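Glycoside hydrolase family 81 (Clostridium thermocellum, PDB 6FOP) probably hydrolyses beta-1,3-glucans such as laminarin, as a family 81 glycoside hydrolase of the Clostridium thermocellum cellulosome. Local coordinates at residues N490-S495 against H574-L579. Sequence-based numbering, arbitrary orientation.
Unlike the reference sequence in segment 490-495: A492 (reference Glu). With NI (nickel (II) ion), chain B.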
ATOM      1  N   ASN A 490       5.154  -7.969  -2.945  1.00 13.60           N
ATOM      2  CA  ASN A 490       6.242  -7.060  -2.664  1.00 13.36           C
ATOM      3  C   ASN A 490       5.826  -5.644  -2.998  1.00 13.39           C
ATOM      4  O   ASN A 490       4.956  -5.423  -3.814  1.00 12.92           O
ATOM      5  CB  ASN A 490       7.515  -7.404  -3.448  1.00 14.35           C
ATOM      6  CG  ASN A 490       7.389  -7.071  -4.903  1.00 14.95           C
ATOM      7  OD1 ASN A 490       7.644  -5.904  -5.306  1.00 16.53           O
ATOM      8  ND2 ASN A 490       7.015  -8.047  -5.723  1.00 15.69           N
ATOM      9  N   GLN A 491       6.514  -4.696  -2.368  1.00 12.63           N
ATOM     10  CA  GLN A 491       6.538  -3.325  -2.873  1.00 12.29           C
ATOM     11  C   GLN A 491       7.958  -2.780  -2.635  1.00 12.56           C
ATOM     12  O   GLN A 491       8.474  -2.862  -1.513  1.00 12.97           O
ATOM     13  CB  GLN A 491       5.479  -2.393  -2.260  1.00 13.01           C
ATOM     14  CG  GLN A 491       5.594  -0.957  -2.794  1.00 12.55           C
ATOM     15  CD  GLN A 491       4.401  -0.114  -2.456  1.00 12.49           C
ATOM     16  OE1 GLN A 491       3.477   0.016  -3.281  1.00 13.55           O
ATOM     17  NE2 GLN A 491       4.382   0.452  -1.248  1.00 12.61           N
ATOM     18  N   ALA A 492       8.539  -2.200  -3.690  1.00 12.20           N
ATOM     19  CA  ALA A 492       9.837  -1.495  -3.588  1.00 12.41           C
ATOM     20  C   ALA A 492       9.551  -0.000  -3.332  1.00 12.01           C
ATOM     21  O   ALA A 492       9.656   0.460  -2.200  1.00 12.82           O
ATOM     22  CB  ALA A 492      10.688  -1.777  -4.813  1.00 13.73           C
ATOM     23  N   SER A 493       9.089   0.721  -4.353  1.00 12.53           N
ATOM     24  CA  SER A 493       8.896   2.156  -4.221  1.00 12.67           C
ATOM     25  C   SER A 493       7.592   2.541  -3.516  1.00 12.06           C
ATOM     26  O   SER A 493       6.530   2.708  -4.150  1.00 13.56           O
ATOM     27  CB  SER A 493       8.943   2.844  -5.579  1.00 13.35           C
ATOM     28  OG  SER A 493       8.792   4.272  -5.390  1.00 12.93           O
ATOM     29  N   SER A 494       7.671   2.756  -2.202  1.00 11.79           N
ATOM     30  CA  SER A 494       6.535   3.321  -1.475  1.00 11.92           C
ATOM     31  C   SER A 494       6.219   4.755  -1.927  1.00 11.99           C
ATOM     32  O   SER A 494       5.084   5.199  -1.857  1.00 12.18           O
ATOM     33  CB  SER A 494       6.743   3.285   0.046  1.00 12.22           C
ATOM     34  OG  SER A 494       7.818   4.118   0.447  1.00 12.62           O
ATOM     35  N   SER A 495       7.246   5.473  -2.368  1.00 11.62           N
ATOM     36  CA  SER A 495       7.052   6.849  -2.807  1.00 11.79           C
ATOM     37  C   SER A 495       6.248   6.929  -4.096  1.00 11.21           C
ATOM     38  O   SER A 495       5.472   7.879  -4.268  1.00 12.08           O
ATOM     39  CB  SER A 495       8.417   7.554  -2.899  1.00 12.45           C
ATOM     40  OG  SER A 495       9.407   6.727  -3.519  1.00 13.13           O
ATOM     41  N   HIS A 574      18.550   3.591  -2.156  1.00 13.64           N
ATOM     42  CA  HIS A 574      17.892   4.532  -1.240  1.00 12.87           C
ATOM     43  C   HIS A 574      16.865   5.423  -1.977  1.00 13.44           C
ATOM     44  O   HIS A 574      15.754   5.650  -1.479  1.00 13.39           O
ATOM     45  CB  HIS A 574      18.965   5.377  -0.540  1.00 13.96           C
ATOM     46  CG  HIS A 574      19.606   4.674   0.612  1.00 13.30           C
ATOM     47  ND1 HIS A 574      19.496   5.115   1.903  1.00 13.97           N
ATOM     48  CD2 HIS A 574      20.299   3.521   0.670  1.00 14.39           C
ATOM     49  CE1 HIS A 574      20.114   4.285   2.709  1.00 14.09           C
ATOM     50  NE2 HIS A 574      20.618   3.314   1.985  1.00 14.19           N
ATOM     51  N   GLY A 575      17.238   5.889  -3.177  1.00 12.72           N
ATOM     52  CA  GLY A 575      16.428   6.867  -3.893  1.00 12.24           C
ATOM     53  C   GLY A 575      15.084   6.360  -4.384  1.00 11.84           C
ATOM     54  O   GLY A 575      14.162   7.175  -4.597  1.00 12.81           O
ATOM     55  N   ILE A 576      14.941   5.040  -4.603  1.00 12.36           N
ATOM     56  CA  ILE A 576      13.654   4.541  -5.076  1.00 13.31           C
ATOM     57  C   ILE A 576      12.540   4.726  -4.062  1.00 12.61           C
ATOM     58  O   ILE A 576      11.389   4.567  -4.434  1.00 13.72           O
ATOM     59  CB  ILE A 576      13.673   3.061  -5.537  1.00 13.66           C
ATOM     60  CG1 ILE A 576      14.024   2.084  -4.386  1.00 14.63           C
ATOM     61  CG2 ILE A 576      14.598   2.862  -6.744  1.00 14.57           C
ATOM     62  CD1 ILE A 576      13.246   0.792  -4.455  1.00 16.60           C
ATOM     63  N   ASN A 577      12.853   5.004  -2.790  1.00 12.28           N
ATOM     64  CA  ASN A 577      11.826   5.308  -1.804  1.00 12.17           C
ATOM     65  C   ASN A 577      11.674   6.781  -1.503  1.00 12.25           C
ATOM     66  O   ASN A 577      10.995   7.168  -0.570  1.00 11.94           O
ATOM     67  CB  ASN A 577      11.989   4.429  -0.549  1.00 12.48           C
ATOM     68  CG  ASN A 577      11.267   3.126  -0.722  1.00 11.79           C
ATOM     69  OD1 ASN A 577      10.034   3.096  -0.669  1.00 12.80           O
ATOM     70  ND2 ASN A 577      12.004   2.065  -1.064  1.00 13.03           N
ATOM     71  N   PHE A 578      12.361   7.598  -2.303  1.00 12.87           N
ATOM     72  CA  PHE A 578      12.144   9.040  -2.276  1.00 12.45           C
ATOM     73  C   PHE A 578      11.375   9.511  -3.502  1.00 12.24           C
ATOM     74  O   PHE A 578      10.437  10.320  -3.377  1.00 12.90           O
ATOM     75  CB  PHE A 578      13.476   9.816  -2.206  1.00 12.52           C
ATOM     76  CG  PHE A 578      14.456   9.338  -1.144  1.00 13.01           C
ATOM     77  CD1 PHE A 578      14.057   8.701   0.017  1.00 13.29           C
ATOM     78  CD2 PHE A 578      15.810   9.567  -1.317  1.00 13.73           C
ATOM     79  CE1 PHE A 578      14.989   8.267   0.939  1.00 13.35           C
ATOM     80  CE2 PHE A 578      16.750   9.127  -0.402  1.00 14.67           C
ATOM     81  CZ  PHE A 578      16.335   8.478   0.749  1.00 13.95           C
ATOM     82  N   LEU A 579      11.772   9.054  -4.687  1.00 12.58           N
ATOM     83  CA  LEU A 579      11.210   9.622  -5.913  1.00 13.18           C
ATOM     84  C   LEU A 579       9.830   9.021  -6.228  1.00 12.36           C
ATOM     85  O   LEU A 579       9.558   7.840  -5.920  1.00 13.27           O
ATOM     86  CB  LEU A 579      12.203   9.486  -7.063  1.00 14.62           C
ATOM     87  CG  LEU A 579      12.342   8.133  -7.742  1.00 15.73           C
ATOM     88  CD1 LEU A 579      11.252   7.907  -8.803  1.00 16.18           C
ATOM     89  CD2 LEU A 579      13.724   8.040  -8.386  1.00 17.85           C
TER
HETATM   90 NI    NI B 828      21.526   1.631   2.768  1.00 14.81          NI
HETATM   91  O   HOH W   1       8.552   6.836   0.752  1.00 13.89           O
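N577 turns its side-chain amide onto the chain entering helix 494-511 and bonds it with both ends. OD1 is gripped twice from one residue: S494 N donates to N577 OD1 at 2.8 Å, and S494 OG donates to the same atom at 2.7 Å. S494 OG reaches it from the crowded position between its own backbone N and carbonyl carbon (chi1 65°). The other branch, N577 ND2, donates to A492 O at 3.1 Å. This bond is bent, and ND2 stands above the carbonyl plane. N577 ND2 also bonds Y551 and A492 O also bonds W535, so both have a second partner.

Two serine hydroxyls donate to main-chain carbonyls of the loop after helix 570-575. S493 OG lies 2.8 Å from I576 O, nearly along the C=O axis. S493 is the N-cap residue of helix 494-511; its OG, anti to the backbone N (chi1 -178°), also accepts from E496 N. One hydroxyl therefore caps the helix and ties it to the loop. S495 OG donates to L579 O at 2.7 Å from above the carbonyl plane.

A water donates to S494 OG and to N577 O, adding a bridge between the segments. The apolar share is small: A492 CB touches I576 CD1 at 3.6 Å. A492 is the engineered alanine of this variant, where the reference has glutamate.

The contact is buried within the family 81 C-terminal domain, of the six-hairpin clan. It joins the turn between strand 490-491 and helix 494-511 to the loop leaving helix 570-575. On that helix H574 NE2 binds nickel at 2.1 Å, with H562, E601 and E605 completing the site. F578 stacks on Y621 of helix 615-622, while strand 490-491 pairs with strand 554-556.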